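Local structure of subclass B1 metallo-beta-lactamase (Myroides odoratimimus, 6T5L) at residues S74-I78 and E107-I113; D138-S142 and Y153-F157; I89-P94 and I113-V117. The protein hydrolyses beta-lactam antibiotics, carbapenems among them, probably through the two-zinc chemistry of subclass B1 metallo-beta-lactamases. All coordinates share one frame. Residue numbers count along the deposited sequence, not the author numbering.

Interaction 1 (S74-I78 and E107-I113); sequences SLELI and EFENHNI
Two helices of the metallo-beta-lactamase fold meet here: a turn within helix 71-83 and the end of helix 105-110, closed by a Schellman motif. The CA atoms of Leu75 and Glu107 come closest, 6.3 Å apart. At the motif, Ile113 N hydrogen-bonds to Phe108 O (3.2 Å) and Asn112 N to Glu109 O (2.9 Å), with Asn112 at positive phi (47/47), a conformation asparagine tolerates well. Two CH-pi contacts centre on Ile78 (chi1 m, chi2 t): CD1 lies over the Phe108 face and CG2 over the His111 face, each 4.0 Å from the ring centroid; its branching lets one residue serve two rings. Apolar contacts extend this: Ile78 CD1 to Ile113 CD1, 4.0 Å, and Leu77 CD2 to Phe108 CZ, 4.3 Å. Glu107 lies along Leu75, CG 3.8 Å from Leu75 N and OE2 3.8 Å from Leu75 CD1. Ser74, small enough for close approach, hydrogen-bonds through OG to Asp70 O. His111 (chi1 m) is steadied by ND1 donating to Glu107 O at 2.8 Å.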
loop_
_atom_site.group_PDB
_atom_site.type_symbol
_atom_site.label_atom_id
_atom_site.label_comp_id
_atom_site.label_asym_id
_atom_site.label_seq_id
_atom_site.Cartn_x
_atom_site.Cartn_y
_atom_site.Cartn_z
ATOM N N SER A 74 12.937 -4.081 -2.426
ATOM C CA SER A 74 12.226 -5.005 -1.560
ATOM C C SER A 74 13.193 -5.758 -0.640
ATOM O O SER A 74 12.921 -5.918 0.557
ATOM C CB SER A 74 11.420 -5.988 -2.421
ATOM O OG SER A 74 10.353 -5.357 -3.117
ATOM N N LEU A 75 14.331 -6.230 -1.175
ATOM C CA LEU A 75 15.324 -6.875 -0.309
ATOM C C LEU A 75 15.890 -5.899 0.740
ATOM O O LEU A 75 16.142 -6.287 1.894
ATOM C CB LEU A 75 16.472 -7.448 -1.159
ATOM C CG LEU A 75 17.640 -8.149 -0.478
ATOM C CD1 LEU A 75 17.185 -9.387 0.359
ATOM C CD2 LEU A 75 18.828 -8.626 -1.494
ATOM N N GLU A 76 16.149 -4.630 0.361
ATOM C CA GLU A 76 16.545 -3.670 1.392
ATOM C C GLU A 76 15.481 -3.560 2.478
ATOM O O GLU A 76 15.809 -3.513 3.656
ATOM C CB GLU A 76 16.845 -2.276 0.834
ATOM C CG GLU A 76 18.096 -2.232 -0.077
ATOM C CD GLU A 76 18.540 -0.818 -0.483
ATOM O OE1 GLU A 76 18.317 0.158 0.277
ATOM O OE2 GLU A 76 19.083 -0.695 -1.616
ATOM N N LEU A 77 14.202 -3.548 2.112
ATOM C CA LEU A 77 13.136 -3.443 3.122
ATOM C C LEU A 77 13.079 -4.682 4.034
ATOM O O LEU A 77 13.020 -4.564 5.271
ATOM C CB LEU A 77 11.805 -3.246 2.420
ATOM C CG LEU A 77 10.559 -3.251 3.302
ATOM C CD1 LEU A 77 10.678 -2.196 4.345
ATOM C CD2 LEU A 77 9.344 -2.973 2.525
ATOM N N ILE A 78 13.122 -5.870 3.443
ATOM C CA ILE A 78 13.070 -7.124 4.223
ATOM C C ILE A 78 14.254 -7.215 5.185
ATOM O O ILE A 78 14.087 -7.492 6.381
ATOM C CB ILE A 78 13.020 -8.331 3.268
ATOM C CG1 ILE A 78 11.691 -8.315 2.497
ATOM C CG2 ILE A 78 13.224 -9.638 4.050
ATOM C CD1 ILE A 78 11.639 -9.201 1.227
ATOM N N GLU A 107 10.952 -11.214 -4.542
ATOM C CA GLU A 107 11.859 -11.189 -3.415
ATOM C C GLU A 107 11.121 -11.559 -2.134
ATOM O O GLU A 107 11.655 -12.274 -1.277
ATOM C CB GLU A 107 12.507 -9.811 -3.368
ATOM C CG GLU A 107 13.632 -9.709 -2.475
ATOM C CD GLU A 107 14.806 -10.581 -2.886
ATOM O OE1 GLU A 107 15.353 -10.440 -3.973
ATOM O OE2 GLU A 107 15.130 -11.445 -2.078
ATOM N N PHE A 108 9.866 -11.125 -2.020
ATOM C CA PHE A 108 9.032 -11.502 -0.877
ATOM C C PHE A 108 8.728 -12.989 -0.913
ATOM O O PHE A 108 8.815 -13.696 0.119
ATOM C CB PHE A 108 7.709 -10.712 -0.864
ATOM C CG PHE A 108 7.838 -9.326 -0.298
ATOM C CD1 PHE A 108 8.407 -8.327 -1.057
ATOM C CD2 PHE A 108 7.363 -9.000 1.005
ATOM C CE1 PHE A 108 8.561 -7.038 -0.541
ATOM C CE2 PHE A 108 7.544 -7.675 1.517
ATOM C CZ PHE A 108 8.114 -6.731 0.768
ATOM N N GLU A 109 8.379 -13.496 -2.085
ATOM C CA GLU A 109 8.068 -14.930 -2.180
ATOM C C GLU A 109 9.297 -15.792 -1.821
ATOM O O GLU A 109 9.162 -16.857 -1.191
ATOM C CB GLU A 109 7.543 -15.257 -3.579
ATOM C CG GLU A 109 6.216 -14.597 -3.903
ATOM C CD GLU A 109 5.633 -15.073 -5.234
ATOM O OE1 GLU A 109 6.361 -15.011 -6.230
ATOM O OE2 GLU A 109 4.454 -15.496 -5.290
ATOM N N ASN A 110 10.497 -15.305 -2.139
ATOM C CA ASN A 110 11.716 -16.039 -1.847
ATOM C C ASN A 110 12.070 -16.023 -0.381
ATOM O O ASN A 110 12.855 -16.874 0.056
ATOM C CB ASN A 110 12.879 -15.487 -2.632
ATOM C CG ASN A 110 12.846 -15.933 -4.096
ATOM O OD1 ASN A 110 11.970 -16.705 -4.497
ATOM N ND2 ASN A 110 13.736 -15.390 -4.903
ATOM N N HIS A 111 11.509 -15.102 0.387
ATOM C CA HIS A 111 11.610 -15.188 1.829
ATOM C C HIS A 111 10.391 -15.882 2.437
ATOM O O HIS A 111 10.183 -15.782 3.641
ATOM C CB HIS A 111 11.803 -13.794 2.436
ATOM C CG HIS A 111 13.135 -13.181 2.114
ATOM N ND1 HIS A 111 13.454 -12.719 0.858
ATOM C CD2 HIS A 111 14.237 -12.971 2.881
ATOM C CE1 HIS A 111 14.704 -12.284 0.848
ATOM N NE2 HIS A 111 15.196 -12.409 2.071
ATOM N N ASN A 112 9.580 -16.566 1.631
ATOM C CA ASN A 112 8.354 -17.203 2.096
ATOM C C ASN A 112 7.485 -16.294 2.974
ATOM O O ASN A 112 6.966 -16.710 4.006
ATOM C CB ASN A 112 8.708 -18.478 2.812
ATOM C CG ASN A 112 9.606 -19.362 1.957
ATOM O OD1 ASN A 112 9.158 -19.822 0.939
ATOM N ND2 ASN A 112 10.865 -19.574 2.357
ATOM N N ILE A 113 7.276 -15.056 2.515
ATOM C CA ILE A 113 6.285 -14.152 3.101
ATOM C C ILE A 113 4.942 -14.409 2.444
ATOM O O ILE A 113 4.792 -14.246 1.230
ATOM C CB ILE A 113 6.695 -12.689 2.927
ATOM C CG1 ILE A 113 8.018 -12.428 3.701
ATOM C CG2 ILE A 113 5.616 -11.753 3.451
ATOM C CD1 ILE A 113 8.769 -11.197 3.201
#

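Interaction 2 (D138-S142 and Y153-F157); sequences DFDNS and YAEYF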
loop_
_atom_site.group_PDB
_atom_site.type_symbol
_atom_site.label_atom_id
_atom_site.label_comp_id
_atom_site.label_asym_id
_atom_site.label_seq_id
_atom_site.Cartn_x
_atom_site.Cartn_y
_atom_site.Cartn_z
ATOM N N ASP A 138 -6.519 -15.625 -0.504
ATOM C CA ASP A 138 -7.353 -14.724 -1.299
ATOM C C ASP A 138 -8.540 -14.188 -0.513
ATOM O O ASP A 138 -9.076 -14.866 0.355
ATOM C CB ASP A 138 -7.884 -15.427 -2.549
ATOM C CG ASP A 138 -6.778 -16.090 -3.348
ATOM O OD1 ASP A 138 -5.596 -15.752 -3.102
ATOM O OD2 ASP A 138 -7.090 -16.923 -4.218
ATOM N N PHE A 139 -9.002 -12.990 -0.855
ATOM C CA PHE A 139 -10.168 -12.468 -0.171
ATOM C C PHE A 139 -11.049 -11.727 -1.157
ATOM O O PHE A 139 -10.583 -11.208 -2.175
ATOM C CB PHE A 139 -9.776 -11.562 1.014
ATOM C CG PHE A 139 -9.007 -10.296 0.637
ATOM C CD1 PHE A 139 -7.650 -10.313 0.509
ATOM C CD2 PHE A 139 -9.673 -9.092 0.424
ATOM C CE1 PHE A 139 -6.927 -9.175 0.179
ATOM C CE2 PHE A 139 -8.958 -7.945 0.109
ATOM C CZ PHE A 139 -7.584 -7.989 0.004
ATOM N N ASP A 140 -12.348 -11.737 -0.883
ATOM C CA ASP A 140 -13.256 -11.117 -1.836
ATOM C C ASP A 140 -13.204 -9.606 -1.674
ATOM O O ASP A 140 -12.727 -8.883 -2.560
ATOM C CB ASP A 140 -14.667 -11.661 -1.625
ATOM C CG ASP A 140 -14.779 -13.099 -2.071
ATOM O OD1 ASP A 140 -14.668 -13.320 -3.290
ATOM O OD2 ASP A 140 -14.933 -14.007 -1.213
ATOM N N ASN A 141 -13.625 -9.135 -0.514
ATOM C CA ASN A 141 -13.837 -7.715 -0.282
ATOM C C ASN A 141 -13.129 -7.210 0.949
ATOM O O ASN A 141 -12.934 -6.000 1.069
ATOM C CB ASN A 141 -15.324 -7.401 -0.092
ATOM C CG ASN A 141 -16.163 -7.818 -1.272
ATOM O OD1 ASN A 141 -17.202 -8.475 -1.098
ATOM N ND2 ASN A 141 -15.743 -7.409 -2.495
ATOM N N SER A 142 -12.796 -8.092 1.885
ATOM C CA SER A 142 -12.369 -7.656 3.192
ATOM C C SER A 142 -11.495 -8.728 3.797
ATOM O O SER A 142 -11.821 -9.923 3.741
ATOM C CB SER A 142 -13.558 -7.355 4.122
ATOM O OG SER A 142 -13.140 -7.600 5.445
ATOM N N TYR A 153 -6.243 -4.670 8.595
ATOM C CA TYR A 153 -7.379 -4.856 7.695
ATOM C C TYR A 153 -7.013 -4.382 6.292
ATOM O O TYR A 153 -6.221 -3.443 6.107
ATOM C CB TYR A 153 -8.625 -4.074 8.206
ATOM C CG TYR A 153 -9.068 -4.415 9.624
ATOM C CD1 TYR A 153 -8.468 -3.819 10.740
ATOM C CD2 TYR A 153 -10.090 -5.321 9.843
ATOM C CE1 TYR A 153 -8.854 -4.149 12.007
ATOM C CE2 TYR A 153 -10.481 -5.654 11.100
ATOM C CZ TYR A 153 -9.866 -5.064 12.192
ATOM O OH TYR A 153 -10.236 -5.372 13.482
ATOM N N ALA A 154 -7.612 -5.002 5.301
ATOM C CA ALA A 154 -7.623 -4.475 3.936
ATOM C C ALA A 154 -9.080 -4.514 3.557
ATOM O O ALA A 154 -9.766 -5.455 3.951
ATOM C CB ALA A 154 -6.797 -5.315 2.929
ATOM N N GLU A 155 -9.556 -3.531 2.802
ATOM C CA GLU A 155 -10.969 -3.490 2.445
ATOM C C GLU A 155 -11.146 -2.869 1.067
ATOM O O GLU A 155 -10.515 -1.871 0.732
ATOM C CB GLU A 155 -11.809 -2.711 3.480
ATOM C CG GLU A 155 -13.315 -2.803 3.163
ATOM C CD GLU A 155 -14.228 -2.481 4.355
ATOM O OE1 GLU A 155 -15.423 -2.256 4.141
ATOM O OE2 GLU A 155 -13.754 -2.462 5.528
ATOM N N TYR A 156 -12.049 -3.433 0.293
ATOM C CA TYR A 156 -12.450 -2.868 -0.992
ATOM C C TYR A 156 -13.731 -2.035 -0.851
ATOM O O TYR A 156 -14.757 -2.546 -0.373
ATOM C CB TYR A 156 -12.693 -3.986 -1.997
ATOM C CG TYR A 156 -13.282 -3.548 -3.305
ATOM C CD1 TYR A 156 -12.469 -2.964 -4.277
ATOM C CD2 TYR A 156 -14.630 -3.747 -3.600
ATOM C CE1 TYR A 156 -12.958 -2.587 -5.490
ATOM C CE2 TYR A 156 -15.133 -3.405 -4.834
ATOM C CZ TYR A 156 -14.276 -2.827 -5.782
ATOM O OH TYR A 156 -14.728 -2.413 -7.004
ATOM N N PHE A 157 -13.678 -0.783 -1.351
ATOM C CA PHE A 157 -14.750 0.191 -1.221
ATOM C C PHE A 157 -15.415 0.501 -2.550
ATOM O O PHE A 157 -16.469 1.128 -2.536
ATOM C CB PHE A 157 -14.257 1.521 -0.583
ATOM C CG PHE A 157 -13.956 1.401 0.864
ATOM C CD1 PHE A 157 -14.940 1.647 1.825
ATOM C CD2 PHE A 157 -12.714 1.018 1.286
ATOM C CE1 PHE A 157 -14.678 1.522 3.176
ATOM C CE2 PHE A 157 -12.438 0.870 2.648
ATOM C CZ PHE A 157 -13.447 1.106 3.587
#
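The open end of a beta-hairpin, strands 142-147 and 150-155, is closed here, just where the chain arrives from the short parallel strand 137-139. Phe139 is the last residue of that strand; its backbone pairs with Val117 and Lys119, while its side chain, with chi1 in the p well, turns toward the hairpin and brings CZ to 4.0 Å from Ala154 CB. A large aromatic fills this buried space well because alanine leaves room for it. At Asp140 the chain bends out of extended conformation (phi/psi -78/-64), a suitable place for an exposed charged residue. Asn141 completes the bend (-128/-22). Its carbonyl now faces the partner strand and accepts from Tyr156 N, while its amide ND2 lies 4.0 Å from Tyr156 CD2. The CA-to-CB bond of Tyr156 points toward Asn141, but the ring extends on, to a hydroxyl hydrogen-bonded to Lys163 O. Ser142 returns to extended geometry and forms an antiparallel, non-hydrogen-bonded pair with Glu155, the CA atoms 4.5 Å apart. Both side chains lie on the same face of the sheet: serine is small and polar, as befits an exposed edge position, and Glu155 reaches on to a salt bridge with Lys210 of helix 200-210. Each residue of the pair also points its CA-H at a carbonyl across the strands: Glu155 CA lies 3.5 Å from Asn141 O, and Ser142 CA lies 3.5 Å from Ala154 O. The hairpin's last cross-strand bond at this end runs from Tyr156 N to Asn141 O, 2.8 Å and nearly straight at 168°.

Interaction 3 (I89-P94 and I113-V117); sequences IIGLIP and IQTYV
Tyr116 (chi1 m) lays its ring edge along Gly91, with Tyr116 CE1 3.9 Å from Gly91 CA; a beta-carbon there would fall about 2.9 Å from CE1, so glycine suits the place. The segments run in nearly the same direction, 27° apart, in the register Gly91-Gln114, Leu92-Thr115, Ile93-Tyr116. Leu92 N donates to Gln114 O (2.8 Å) and Leu92 O accepts from Tyr116 N (2.7 Å), making one parallel bridge to Thr115. The parallel pair and the helix between have the form of a beta-alpha-beta connection: helix 105-110 covers Leu92, Ile113 and Thr115, while the chain just after Pro94 supplies the zinc ligands His96, His98 and, from helix 99-102, Asp100. Apolar residues suit the interior: Ile89 CG2 meets Ile113 CG2 at 3.6 Å, Ile93 CG1 meets Tyr116 CB at 4.0 Å, Pro94 CD meets Val117 CB at 4.2 Å. Ile90 leaves extended geometry (-99/-4), its O receiving a water (2.6 Å) shared with Tyr116 OH (2.7 Å); another accepts from Gln114 N (2.7 Å) and donates weakly to Ile90 O (3.1 Å).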
loop_
_atom_site.group_PDB
_atom_site.type_symbol
_atom_site.label_atom_id
_atom_site.label_comp_id
_atom_site.label_asym_id
_atom_site.label_seq_id
_atom_site.Cartn_x
_atom_site.Cartn_y
_atom_site.Cartn_z
ATOM N N ILE A 89 8.298 -10.502 8.847
ATOM C CA ILE A 89 7.182 -10.039 8.030
ATOM C C ILE A 89 6.224 -11.203 7.887
ATOM O O ILE A 89 6.593 -12.221 7.301
ATOM C CB ILE A 89 7.638 -9.548 6.643
ATOM C CG1 ILE A 89 8.590 -8.373 6.785
ATOM C CG2 ILE A 89 6.362 -9.196 5.838
ATOM C CD1 ILE A 89 9.403 -8.100 5.499
ATOM N N ILE A 90 4.986 -11.048 8.355
ATOM C CA ILE A 90 4.054 -12.167 8.342
ATOM C C ILE A 90 3.102 -12.134 7.173
ATOM O O ILE A 90 2.338 -13.094 6.989
ATOM C CB ILE A 90 3.219 -12.286 9.641
ATOM C CG1 ILE A 90 2.408 -11.017 9.966
ATOM C CG2 ILE A 90 4.162 -12.526 10.808
ATOM C CD1 ILE A 90 1.432 -11.232 11.176
ATOM N N GLY A 91 3.140 -11.104 6.350
ATOM C CA GLY A 91 2.186 -11.046 5.256
ATOM C C GLY A 91 2.441 -9.840 4.382
ATOM O O GLY A 91 2.814 -8.790 4.882
ATOM N N LEU A 92 2.179 -9.985 3.099
ATOM C CA LEU A 92 2.241 -8.911 2.125
ATOM C C LEU A 92 0.858 -8.727 1.503
ATOM O O LEU A 92 0.215 -9.701 1.076
ATOM C CB LEU A 92 3.263 -9.240 1.050
ATOM C CG LEU A 92 3.217 -8.342 -0.162
ATOM C CD1 LEU A 92 3.759 -6.989 0.083
ATOM C CD2 LEU A 92 4.051 -9.107 -1.211
ATOM N N ILE A 93 0.382 -7.472 1.454
ATOM C CA ILE A 93 -0.881 -7.152 0.844
ATOM C C ILE A 93 -0.636 -6.161 -0.266
ATOM O O ILE A 93 -0.540 -4.958 -0.047
ATOM C CB ILE A 93 -1.904 -6.573 1.861
ATOM C CG1 ILE A 93 -2.082 -7.540 3.033
ATOM C CG2 ILE A 93 -3.193 -6.249 1.138
ATOM C CD1 ILE A 93 -2.589 -6.922 4.264
ATOM N N PRO A 94 -0.600 -6.621 -1.518
ATOM C CA PRO A 94 -0.580 -5.670 -2.634
ATOM C C PRO A 94 -1.959 -5.048 -2.820
ATOM O O PRO A 94 -2.947 -5.768 -2.903
ATOM C CB PRO A 94 -0.185 -6.528 -3.839
ATOM C CG PRO A 94 -0.178 -7.962 -3.384
ATOM C CD PRO A 94 -0.704 -8.015 -1.953
ATOM N N ILE A 113 7.276 -15.056 2.515
ATOM C CA ILE A 113 6.285 -14.152 3.101
ATOM C C ILE A 113 4.942 -14.409 2.444
ATOM O O ILE A 113 4.792 -14.246 1.230
ATOM C CB ILE A 113 6.695 -12.689 2.927
ATOM C CG1 ILE A 113 8.018 -12.428 3.701
ATOM C CG2 ILE A 113 5.616 -11.753 3.451
ATOM C CD1 ILE A 113 8.769 -11.197 3.201
ATOM N N GLN A 114 3.970 -14.844 3.229
ATOM C CA GLN A 114 2.635 -15.087 2.695
ATOM C C GLN A 114 2.056 -13.825 2.042
ATOM O O GLN A 114 2.057 -12.740 2.627
ATOM C CB GLN A 114 1.697 -15.556 3.796
ATOM C CG GLN A 114 0.331 -15.953 3.292
ATOM C CD GLN A 114 0.417 -17.084 2.262
ATOM O OE1 GLN A 114 0.949 -18.149 2.550
ATOM N NE2 GLN A 114 -0.141 -16.858 1.075
ATOM N N THR A 115 1.574 -13.988 0.816
ATOM C CA THR A 115 0.832 -12.965 0.102
ATOM C C THR A 115 -0.662 -13.089 0.383
ATOM O O THR A 115 -1.221 -14.188 0.314
ATOM C CB THR A 115 1.077 -13.107 -1.404
ATOM O OG1 THR A 115 2.472 -12.951 -1.614
ATOM C CG2 THR A 115 0.351 -12.054 -2.192
ATOM N N TYR A 116 -1.292 -11.963 0.667
ATOM C CA TYR A 116 -2.742 -11.878 0.839
ATOM C C TYR A 116 -3.291 -10.900 -0.180
ATOM O O TYR A 116 -2.881 -9.738 -0.187
ATOM C CB TYR A 116 -3.102 -11.376 2.232
ATOM C CG TYR A 116 -2.749 -12.306 3.365
ATOM C CD1 TYR A 116 -1.486 -12.296 3.884
ATOM C CD2 TYR A 116 -3.669 -13.211 3.886
ATOM C CE1 TYR A 116 -1.119 -13.112 4.915
ATOM C CE2 TYR A 116 -3.315 -14.048 4.922
ATOM C CZ TYR A 116 -2.014 -13.980 5.425
ATOM O OH TYR A 116 -1.563 -14.743 6.470
ATOM N N VAL A 117 -4.193 -11.342 -1.049
ATOM C CA VAL A 117 -4.601 -10.479 -2.151
ATOM C C VAL A 117 -6.044 -10.753 -2.517
ATOM O O VAL A 117 -6.596 -11.852 -2.287
ATOM C CB VAL A 117 -3.633 -10.675 -3.352
ATOM C CG1 VAL A 117 -3.553 -12.153 -3.714
ATOM C CG2 VAL A 117 -4.025 -9.814 -4.579
HETATM O O HOH W 1 4.484 -15.100 5.873
HETATM O O HOH W 2 0.398 -14.234 8.212
#

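Of the parts that make these contacts, helix 71-83 comes first, then strand 88-93, whose end leads to the residues that bind zinc; helix 105-110 and the segment 113-117 follow. Interaction 1 closes the chain from helix to helix and interaction 3 from strand to strand, so the two cross, sharing Ile113. They touch where Ile78 CG1 meets Ile89 CD1 at 3.8 Å and Phe108 CG meets Leu92 CD2 at 3.9 Å, joining both helices to the edge of the large mixed sheet. Interaction 2 follows in series, closing the hairpin that begins the second large sheet. It meets interaction 3 through a probable hydrogen bond from Phe139 N to Val117 O, 3.0 Å, and through Ala154 packed against Ile93.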